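Muscarinic toxin-like protein 3 homolog (Ophiophagus hannah, PDB 3HH7) is a homodimeric three-finger neurotoxin of king cobra venom that acts postsynaptically, inhibiting nicotinic acetylcholine receptors. Local coordinates at residues C3-S8 / R36-C41; Y22-S28 / K53-R59. One frame throughout, in Å; residues are numbered along the deposited sequence.

The two contacts lie about 9 Å apart, centre to centre, in the disulfide-bonded core of a three-finger toxin. Their segments alternate along the chain: 3-8, 22-28, 36-41, then 53-59. Strands 23-31 and 34-42 are neighbours in the three-stranded antiparallel sheet, and strand 52-58 follows on the far side of 23-31. Contact 2 is the pairing of 23-31 with 52-58. Contact 1 lays the first finger along the outer strand 34-42. The Cys3-Cys24 disulfide ties them together, and Glu38 OE2 probably bonds Tyr25 OH. Contact 1 meets no other chain of the dimer, whereas contact 2 forms part of the dimer interface, where the sheet continues into the second subunit.

Contact 1. Residues C3-S8 / R36-C41; sequences CYNHQS and RIERGC
In this three-finger fold the outgoing limb of the first finger runs antiparallel beside strand 34-42, and the guanidinium of Arg39 lies flat on the imidazole of His6. The two planes are 7° apart, with centres at 3.9 Å. Arg39 CD also sits over the His6 ring as a CH-pi contact. The extended Arg39 chain, straight from CG to NE, carries the guanidinium across to the ring. The opposite guanidinium face is covered by Ile37 CG2.

Arg39 NH1 grips two carbonyls near the guanidinium plane. It donates to His6 O at 2.9 Å, coming from above that carbonyl's plane. It donates to Ser8 O at 3.1 Å, with a nearly straight N-H...O angle of 168°. A water links Ser8 O to Arg39 NH2. The two NH1 bonds and the stack together hold the guanidinium in this orientation.

Ser8 bonds the strand twice. Its N donates to Ile37 O at 2.8 Å, and its OG accepts from Ile37 N at 3.2 Å. That OG stands beside its own backbone N (chi1 -55°), where it faces Ile37 N. Another water joins Asn5 O to Arg39 N. Cys3 SG touches Cys41 SG at 3.8 Å; their disulfide partners are Cys24 and Cys17 respectively.

Arg39 NE reaches Gln65 O in the C-terminal tail. On its other edge, segment 36-41 pairs with strand 23-31, while Cys3 pairs with Glu15 of strand 14-16 and Asn5 with Thr13 just before it.

Contact 2. Residues Y22-S28 / K53-R59; sequences YFCYKSS and KYVYCCR
Ser28 CB sits over one face of the Tyr54 ring, 3.6 Å from its centroid, as a CH-pi contact. Tyr54 CG lies between its backbone N and carbonyl carbon (chi1 67°), which swings the ring across toward strand 23-28. The fully extended Lys26 chain crosses the hydroxyl end of the same ring, with CE 3.2 Å from Tyr54 OH. Lys26 NZ forms a salt bridge with the C-terminal carboxylate of Gln65.

The backbones form an antiparallel ladder of the toxin's central sheet. Cys24-Cys58, Lys26-Tyr56 and Ser28-Tyr54 are hydrogen-bonded pairs. At the end, Ser28 O accepts from both Lys53 N (2.7 Å) and Tyr54 N (3.2 Å), a classic beta bulge. A water there joins Ser28 OG to Lys53 NZ.

On the face of Tyr25 and Cys57, Tyr25 CB meets Cys57 SG at 4.0 Å. Phe23 CE2 lies 3.9 Å from Cys57 CB. Cys57 SG stands at the edge of the Phe23 ring in a sulfur-aromatic contact. The Arg59 guanidinium is steeply turned to the Phe23 ring, 74° between planes, and NH1 approaches CD1. Arg59 NE and NH2 bond Gly52 O and Thr49 O of the second subunit, whose strand pairs with residues 54-58.

Contact 1. Residues C3-S8 / R36-C41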
ATOM      1  N   CYS A   3      -8.637  -0.021 -12.977  1.00 10.04           N
ATOM      2  CA  CYS A   3      -8.562  -0.489 -11.602  1.00  9.63           C
ATOM      3  C   CYS A   3      -9.861  -1.150 -11.209  1.00  9.47           C
ATOM      4  O   CYS A   3     -10.931  -0.738 -11.657  1.00  9.93           O
ATOM      5  CB  CYS A   3      -8.369   0.708 -10.672  1.00  9.77           C
ATOM      6  SG  CYS A   3      -6.906   1.677 -10.977  1.00  9.56           S
ATOM      7  N   TYR A   4      -9.781  -2.134 -10.316  1.00  9.23           N
ATOM      8  CA  TYR A   4     -10.987  -2.582  -9.632  1.00  9.68           C
ATOM      9  C   TYR A   4     -11.558  -1.434  -8.808  1.00  9.88           C
ATOM     10  O   TYR A   4     -10.804  -0.613  -8.275  1.00 10.18           O
ATOM     11  CB  TYR A   4     -10.693  -3.758  -8.713  1.00  9.95           C
ATOM     12  CG  TYR A   4     -10.381  -5.030  -9.452  1.00 11.26           C
ATOM     13  CD1 TYR A   4     -11.393  -5.753 -10.079  1.00 12.36           C
ATOM     14  CD2 TYR A   4      -9.079  -5.510  -9.527  1.00 10.80           C
ATOM     15  CE1 TYR A   4     -11.109  -6.935 -10.758  1.00 12.09           C
ATOM     16  CE2 TYR A   4      -8.789  -6.675 -10.212  1.00 11.76           C
ATOM     17  CZ  TYR A   4      -9.809  -7.380 -10.824  1.00 10.81           C
ATOM     18  OH  TYR A   4      -9.504  -8.548 -11.491  1.00 13.55           O
ATOM     19  N   ASN A   5     -12.885  -1.371  -8.706  1.00 10.10           N
ATOM     20  CA  ASN A   5     -13.502  -0.354  -7.855  1.00 10.49           C
ATOM     21  C   ASN A   5     -14.638  -0.852  -6.983  1.00 10.52           C
ATOM     22  O   ASN A   5     -15.339  -0.050  -6.353  1.00 11.23           O
ATOM     23  CB  ASN A   5     -13.916   0.883  -8.674  1.00 10.60           C
ATOM     24  CG  ASN A   5     -15.062   0.606  -9.622  1.00 11.92           C
ATOM     25  OD1 ASN A   5     -15.311  -0.540  -9.987  1.00 12.36           O
ATOM     26  ND2 ASN A   5     -15.760   1.661 -10.042  1.00 14.95           N
ATOM     27  N   HIS A   6     -14.800  -2.172  -6.924  1.00 10.93           N
ATOM     28  CA  HIS A   6     -15.847  -2.761  -6.093  1.00 11.09           C
ATOM     29  C   HIS A   6     -15.495  -2.711  -4.610  1.00 11.05           C
ATOM     30  O   HIS A   6     -14.325  -2.812  -4.220  1.00 11.38           O
ATOM     31  CB  HIS A   6     -16.175  -4.194  -6.535  1.00 11.55           C
ATOM     32  CG  HIS A   6     -15.025  -5.141  -6.446  1.00 11.75           C
ATOM     33  ND1 HIS A   6     -13.902  -5.017  -7.238  1.00 11.51           N
ATOM     34  CD2 HIS A   6     -14.836  -6.251  -5.692  1.00 11.29           C
ATOM     35  CE1 HIS A   6     -13.059  -5.992  -6.950  1.00 11.08           C
ATOM     36  NE2 HIS A   6     -13.603  -6.758  -6.023  1.00 10.97           N
ATOM     37  N   GLN A   7     -16.526  -2.523  -3.792  1.00 11.56           N
ATOM     38  CA  GLN A   7     -16.382  -2.499  -2.344  1.00 12.57           C
ATOM     39  C   GLN A   7     -16.422  -3.885  -1.729  1.00 13.25           C
ATOM     40  O   GLN A   7     -17.275  -4.705  -2.067  1.00 14.04           O
ATOM     41  CB  GLN A   7     -17.578  -1.786  -1.694  1.00 12.41           C
ATOM     42  CG  GLN A   7     -17.766  -0.340  -2.079  1.00 14.17           C
ATOM     43  CD  GLN A   7     -19.208   0.078  -1.931  1.00 17.46           C
ATOM     44  OE1 GLN A   7     -20.070  -0.374  -2.682  1.00 20.41           O
ATOM     45  NE2 GLN A   7     -19.485   0.930  -0.956  1.00 18.11           N
ATOM     46  N   SER A   8     -15.536  -4.104  -0.762  1.00 13.95           N
ATOM     47  CA  SER A   8     -15.560  -5.299   0.071  1.00 15.04           C
ATOM     48  C   SER A   8     -15.750  -6.571  -0.738  1.00 16.12           C
ATOM     49  O   SER A   8     -14.933  -6.896  -1.600  1.00 16.66           O
ATOM     50  CB  SER A   8     -16.658  -5.186   1.132  1.00 15.76           C
ATOM     51  OG  SER A   8     -16.500  -4.009   1.905  1.00 14.70           O
ATOM     52  N   ARG A  36     -14.117  -3.687   6.114  1.00 10.98           N
ATOM     53  CA  ARG A  36     -14.550  -3.133   4.844  1.00 11.12           C
ATOM     54  C   ARG A  36     -13.364  -2.896   3.948  1.00 10.61           C
ATOM     55  O   ARG A  36     -12.252  -2.679   4.440  1.00 10.15           O
ATOM     56  CB  ARG A  36     -15.326  -1.856   5.073  1.00 11.76           C
ATOM     57  CG  ARG A  36     -16.615  -2.124   5.836  1.00 13.59           C
ATOM     58  CD  ARG A  36     -17.442  -0.898   5.948  1.00 12.75           C
ATOM     59  NE  ARG A  36     -18.084  -0.555   4.694  1.00 16.49           N
ATOM     60  CZ  ARG A  36     -18.508   0.669   4.390  1.00 18.15           C
ATOM     61  NH1 ARG A  36     -18.337   1.675   5.246  1.00 18.82           N
ATOM     62  NH2 ARG A  36     -19.093   0.889   3.224  1.00 20.09           N
ATOM     63  N   ILE A  37     -13.597  -2.983   2.641  1.00 10.02           N
ATOM     64  CA  ILE A  37     -12.552  -2.755   1.645  1.00 10.91           C
ATOM     65  C   ILE A  37     -13.068  -1.753   0.635  1.00 10.41           C
ATOM     66  O   ILE A  37     -14.209  -1.858   0.185  1.00 10.39           O
ATOM     67  CB  ILE A  37     -12.092  -4.060   0.918  1.00 11.45           C
ATOM     68  CG1 ILE A  37     -11.554  -5.079   1.922  1.00 12.75           C
ATOM     69  CG2 ILE A  37     -10.965  -3.764  -0.084  1.00 13.52           C
ATOM     70  CD1 ILE A  37     -11.209  -6.413   1.286  1.00 13.00           C
ATOM     71  N   GLU A  38     -12.249  -0.749   0.343  1.00  9.92           N
ATOM     72  CA  GLU A  38     -12.516   0.184  -0.743  1.00 10.40           C
ATOM     73  C   GLU A  38     -11.452   0.015  -1.821  1.00  9.14           C
ATOM     74  O   GLU A  38     -10.265  -0.176  -1.507  1.00  8.55           O
ATOM     75  CB  GLU A  38     -12.491   1.607  -0.211  1.00 11.34           C
ATOM     76  CG  GLU A  38     -12.962   2.683  -1.175  1.00 15.82           C
ATOM     77  CD  GLU A  38     -12.969   4.046  -0.515  1.00 19.81           C
ATOM     78  OE1 GLU A  38     -13.841   4.281   0.348  1.00 23.48           O
ATOM     79  OE2 GLU A  38     -12.093   4.879  -0.832  1.00 22.48           O
ATOM     80  N   ARG A  39     -11.869   0.072  -3.087  1.00  8.93           N
ATOM     81  CA  ARG A  39     -10.950  -0.038  -4.212  1.00  8.77           C
ATOM     82  C   ARG A  39     -11.257   1.037  -5.238  1.00  8.84           C
ATOM     83  O   ARG A  39     -12.411   1.427  -5.424  1.00  9.14           O
ATOM     84  CB  ARG A  39     -11.134  -1.381  -4.907  1.00  8.82           C
ATOM     85  CG  ARG A  39     -10.859  -2.591  -4.043  1.00  8.52           C
ATOM     86  CD  ARG A  39     -11.094  -3.825  -4.882  1.00 10.61           C
ATOM     87  NE  ARG A  39     -10.863  -5.087  -4.178  1.00 10.94           N
ATOM     88  CZ  ARG A  39     -11.745  -5.699  -3.388  1.00 13.61           C
ATOM     89  NH1 ARG A  39     -12.937  -5.150  -3.125  1.00 12.73           N
ATOM     90  NH2 ARG A  39     -11.421  -6.855  -2.830  1.00 14.10           N
ATOM     91  N   GLY A  40     -10.238   1.494  -5.950  1.00  8.83           N
ATOM     92  CA  GLY A  40     -10.487   2.379  -7.065  1.00  8.94           C
ATOM     93  C   GLY A  40      -9.277   3.067  -7.673  1.00  9.40           C
ATOM     94  O   GLY A  40      -8.133   2.740  -7.370  1.00  9.48           O
ATOM     95  N   CYS A  41      -9.559   3.993  -8.580  1.00 10.82           N
ATOM     96  CA  CYS A  41      -8.567   4.910  -9.132  1.00 11.49           C
ATOM     97  C   CYS A  41      -8.255   6.016  -8.151  1.00 11.73           C
ATOM     98  O   CYS A  41      -9.133   6.482  -7.412  1.00 12.02           O
ATOM     99  CB  CYS A  41      -9.113   5.562 -10.405  1.00 11.74           C
ATOM    100  SG  CYS A  41      -9.341   4.459 -11.767  1.00 13.60           S
TER
HETATM  101  O   HOH W   1     -14.779   0.390  -3.526  1.00 11.13           O
HETATM  102  O   HOH W   2     -12.540  -8.974  -1.087  1.00 25.06           O

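Contact 2. Residues Y22-S28 / K53-R59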
ATOM      1  N   TYR A  22      -2.743   8.741 -12.592  1.00 23.72           N
ATOM      2  CA  TYR A  22      -3.606   7.846 -11.822  1.00 21.13           C
ATOM      3  C   TYR A  22      -3.088   6.437 -11.705  1.00 18.41           C
ATOM      4  O   TYR A  22      -2.550   5.854 -12.645  1.00 18.43           O
ATOM      5  CB  TYR A  22      -5.009   7.785 -12.423  1.00 21.74           C
ATOM      6  CG  TYR A  22      -5.865   8.962 -12.072  1.00 22.74           C
ATOM      7  CD1 TYR A  22      -6.802   8.886 -11.043  1.00 23.12           C
ATOM      8  CD2 TYR A  22      -5.736  10.164 -12.762  1.00 24.62           C
ATOM      9  CE1 TYR A  22      -7.591   9.969 -10.715  1.00 24.56           C
ATOM     10  CE2 TYR A  22      -6.522  11.257 -12.441  1.00 24.48           C
ATOM     11  CZ  TYR A  22      -7.446  11.156 -11.424  1.00 23.91           C
ATOM     12  OH  TYR A  22      -8.218  12.242 -11.115  1.00 24.88           O
ATOM     13  N   PHE A  23      -3.301   5.883 -10.522  1.00 15.05           N
ATOM     14  CA  PHE A  23      -2.986   4.494 -10.238  1.00 12.57           C
ATOM     15  C   PHE A  23      -4.139   3.902  -9.438  1.00 11.36           C
ATOM     16  O   PHE A  23      -5.170   4.562  -9.245  1.00 11.37           O
ATOM     17  CB  PHE A  23      -1.648   4.390  -9.500  1.00 11.57           C
ATOM     18  CG  PHE A  23      -1.485   5.381  -8.363  1.00 10.99           C
ATOM     19  CD1 PHE A  23      -0.948   6.650  -8.594  1.00 11.39           C
ATOM     20  CD2 PHE A  23      -1.816   5.026  -7.058  1.00 10.56           C
ATOM     21  CE1 PHE A  23      -0.762   7.547  -7.555  1.00 10.06           C
ATOM     22  CE2 PHE A  23      -1.637   5.930  -6.014  1.00 10.49           C
ATOM     23  CZ  PHE A  23      -1.110   7.192  -6.264  1.00 10.39           C
ATOM     24  N   CYS A  24      -3.980   2.659  -9.008  1.00  9.62           N
ATOM     25  CA  CYS A  24      -5.041   1.965  -8.274  1.00  8.82           C
ATOM     26  C   CYS A  24      -4.745   1.894  -6.789  1.00  8.66           C
ATOM     27  O   CYS A  24      -3.573   1.897  -6.360  1.00  8.50           O
ATOM     28  CB  CYS A  24      -5.194   0.535  -8.788  1.00  8.96           C
ATOM     29  SG  CYS A  24      -5.395   0.393 -10.574  1.00  9.61           S
ATOM     30  N   TYR A  25      -5.804   1.786  -5.996  1.00  7.66           N
ATOM     31  CA  TYR A  25      -5.621   1.479  -4.583  1.00  8.17           C
ATOM     32  C   TYR A  25      -6.618   0.448  -4.078  1.00  7.86           C
ATOM     33  O   TYR A  25      -7.711   0.251  -4.646  1.00  7.26           O
ATOM     34  CB  TYR A  25      -5.702   2.739  -3.713  1.00  9.05           C
ATOM     35  CG  TYR A  25      -7.112   3.265  -3.539  1.00 10.28           C
ATOM     36  CD1 TYR A  25      -7.845   2.956  -2.398  1.00 10.66           C
ATOM     37  CD2 TYR A  25      -7.706   4.050  -4.524  1.00 10.19           C
ATOM     38  CE1 TYR A  25      -9.148   3.428  -2.234  1.00 10.27           C
ATOM     39  CE2 TYR A  25      -9.001   4.528  -4.389  1.00 10.70           C
ATOM     40  CZ  TYR A  25      -9.719   4.217  -3.246  1.00 10.73           C
ATOM     41  OH  TYR A  25     -11.011   4.700  -3.141  1.00 13.99           O
ATOM     42  N   LYS A  26      -6.219  -0.179  -2.987  1.00  7.41           N
ATOM     43  CA  LYS A  26      -7.067  -1.045  -2.188  1.00  7.53           C
ATOM     44  C   LYS A  26      -6.816  -0.678  -0.728  1.00  7.89           C
ATOM     45  O   LYS A  26      -5.680  -0.656  -0.275  1.00  7.20           O
ATOM     46  CB  LYS A  26      -6.743  -2.521  -2.439  1.00  7.69           C
ATOM     47  CG  LYS A  26      -7.643  -3.489  -1.723  1.00  8.61           C
ATOM     48  CD  LYS A  26      -7.217  -4.900  -2.031  1.00  9.81           C
ATOM     49  CE  LYS A  26      -8.247  -5.889  -1.557  1.00  9.28           C
ATOM     50  NZ  LYS A  26      -7.696  -7.283  -1.703  1.00 12.33           N
ATOM     51  N   SER A  27      -7.887  -0.369  -0.013  1.00  7.43           N
ATOM     52  CA  SER A  27      -7.808   0.059   1.377  1.00  8.66           C
ATOM     53  C   SER A  27      -8.721  -0.820   2.217  1.00  7.90           C
ATOM     54  O   SER A  27      -9.914  -0.906   1.933  1.00  9.31           O
ATOM     55  CB  SER A  27      -8.251   1.521   1.466  1.00  8.67           C
ATOM     56  OG  SER A  27      -8.260   1.978   2.801  1.00 13.29           O
ATOM     57  N   SER A  28      -8.164  -1.482   3.230  1.00  7.63           N
ATOM     58  CA  SER A  28      -8.913  -2.373   4.112  1.00  8.41           C
ATOM     59  C   SER A  28      -8.909  -1.773   5.506  1.00  9.33           C
ATOM     60  O   SER A  28      -7.838  -1.441   6.038  1.00  8.72           O
ATOM     61  CB  SER A  28      -8.253  -3.753   4.145  1.00  8.75           C
ATOM     62  OG  SER A  28      -8.796  -4.546   5.175  1.00 10.43           O
ATOM     63  N   LYS A  53      -6.361  -1.548   8.300  1.00 11.40           N
ATOM     64  CA  LYS A  53      -5.549  -2.775   8.307  1.00 11.18           C
ATOM     65  C   LYS A  53      -4.386  -2.612   7.325  1.00 10.02           C
ATOM     66  O   LYS A  53      -3.219  -2.846   7.668  1.00 10.20           O
ATOM     67  CB  LYS A  53      -6.392  -4.002   7.948  1.00 11.87           C
ATOM     68  CG  LYS A  53      -7.380  -4.433   9.046  1.00 15.37           C
ATOM     69  CD  LYS A  53      -7.535  -5.960   9.050  1.00 20.37           C
ATOM     70  CE  LYS A  53      -8.885  -6.470   9.592  1.00 25.89           C
ATOM     71  NZ  LYS A  53      -9.952  -6.702   8.527  1.00 26.53           N
ATOM     72  N   TYR A  54      -4.702  -2.202   6.099  1.00  8.57           N
ATOM     73  CA  TYR A  54      -3.667  -1.921   5.116  1.00  7.85           C
ATOM     74  C   TYR A  54      -4.169  -0.986   4.044  1.00  7.65           C
ATOM     75  O   TYR A  54      -5.382  -0.813   3.865  1.00  6.62           O
ATOM     76  CB  TYR A  54      -3.107  -3.231   4.487  1.00  7.39           C
ATOM     77  CG  TYR A  54      -4.093  -3.989   3.629  1.00  7.96           C
ATOM     78  CD1 TYR A  54      -4.383  -3.576   2.332  1.00  8.90           C
ATOM     79  CD2 TYR A  54      -4.717  -5.131   4.114  1.00  7.91           C
ATOM     80  CE1 TYR A  54      -5.304  -4.264   1.529  1.00  7.93           C
ATOM     81  CE2 TYR A  54      -5.621  -5.844   3.324  1.00  9.49           C
ATOM     82  CZ  TYR A  54      -5.905  -5.403   2.036  1.00  8.57           C
ATOM     83  OH  TYR A  54      -6.823  -6.085   1.265  1.00 10.01           O
ATOM     84  N   VAL A  55      -3.208  -0.360   3.366  1.00  7.12           N
ATOM     85  CA  VAL A  55      -3.442   0.369   2.138  1.00  7.38           C
ATOM     86  C   VAL A  55      -2.424  -0.164   1.123  1.00  6.88           C
ATOM     87  O   VAL A  55      -1.241  -0.346   1.447  1.00  7.13           O
ATOM     88  CB  VAL A  55      -3.221   1.897   2.306  1.00  7.49           C
ATOM     89  CG1 VAL A  55      -3.240   2.598   0.946  1.00  9.16           C
ATOM     90  CG2 VAL A  55      -4.323   2.505   3.158  1.00  8.78           C
ATOM     91  N   TYR A  56      -2.892  -0.420  -0.092  1.00  7.23           N
ATOM     92  CA  TYR A  56      -2.035  -0.882  -1.166  1.00  6.84           C
ATOM     93  C   TYR A  56      -2.278  -0.035  -2.390  1.00  7.11           C
ATOM     94  O   TYR A  56      -3.438   0.131  -2.806  1.00  7.31           O
ATOM     95  CB  TYR A  56      -2.336  -2.356  -1.476  1.00  6.98           C
ATOM     96  CG  TYR A  56      -1.494  -2.951  -2.585  1.00  8.60           C
ATOM     97  CD1 TYR A  56      -0.099  -2.935  -2.525  1.00  8.83           C
ATOM     98  CD2 TYR A  56      -2.101  -3.547  -3.675  1.00  9.11           C
ATOM     99  CE1 TYR A  56       0.680  -3.496  -3.550  1.00 11.25           C
ATOM    100  CE2 TYR A  56      -1.349  -4.107  -4.695  1.00 10.98           C
ATOM    101  CZ  TYR A  56       0.033  -4.092  -4.623  1.00 11.24           C
ATOM    102  OH  TYR A  56       0.752  -4.665  -5.660  1.00 12.50           O
ATOM    103  N   CYS A  57      -1.203   0.518  -2.950  1.00  6.74           N
ATOM    104  CA  CYS A  57      -1.266   1.399  -4.112  1.00  7.62           C
ATOM    105  C   CYS A  57      -0.364   0.819  -5.178  1.00  8.12           C
ATOM    106  O   CYS A  57       0.780   0.506  -4.898  1.00  8.86           O
ATOM    107  CB  CYS A  57      -0.826   2.831  -3.758  1.00  7.83           C
ATOM    108  SG  CYS A  57      -1.948   3.588  -2.574  1.00  8.62           S
ATOM    109  N   CYS A  58      -0.890   0.670  -6.387  1.00  7.61           N
ATOM    110  CA  CYS A  58      -0.194  -0.061  -7.430  1.00  8.00           C
ATOM    111  C   CYS A  58      -0.594   0.471  -8.800  1.00  8.45           C
ATOM    112  O   CYS A  58      -1.666   1.073  -8.961  1.00  8.49           O
ATOM    113  CB  CYS A  58      -0.485  -1.556  -7.278  1.00  8.88           C
ATOM    114  SG  CYS A  58      -2.239  -1.982  -7.377  1.00  8.68           S
ATOM    115  N   ARG A  59       0.283   0.258  -9.786  1.00  9.01           N
ATOM    116  CA  ARG A  59       0.103   0.856 -11.114  1.00  9.57           C
ATOM    117  C   ARG A  59      -0.467  -0.051 -12.212  1.00  9.77           C
ATOM    118  O   ARG A  59      -1.097   0.447 -13.140  1.00 10.29           O
ATOM    119  CB  ARG A  59       1.420   1.462 -11.612  1.00  9.66           C
ATOM    120  CG  ARG A  59       1.879   2.636 -10.805  1.00 12.51           C
ATOM    121  CD  ARG A  59       2.877   3.453 -11.581  1.00 12.01           C
ATOM    122  NE  ARG A  59       3.316   4.576 -10.768  1.00 12.35           N
ATOM    123  CZ  ARG A  59       2.682   5.742 -10.695  1.00 11.88           C
ATOM    124  NH1 ARG A  59       1.578   5.958 -11.396  1.00 14.42           N
ATOM    125  NH2 ARG A  59       3.163   6.700  -9.907  1.00 14.59           N
TER
HETATM  126  O   HOH W   3      -1.112   3.337 -13.145  1.00 26.87           O
HETATM  127  O   HOH W   4     -11.086  -5.065   6.517  1.00 14.55           O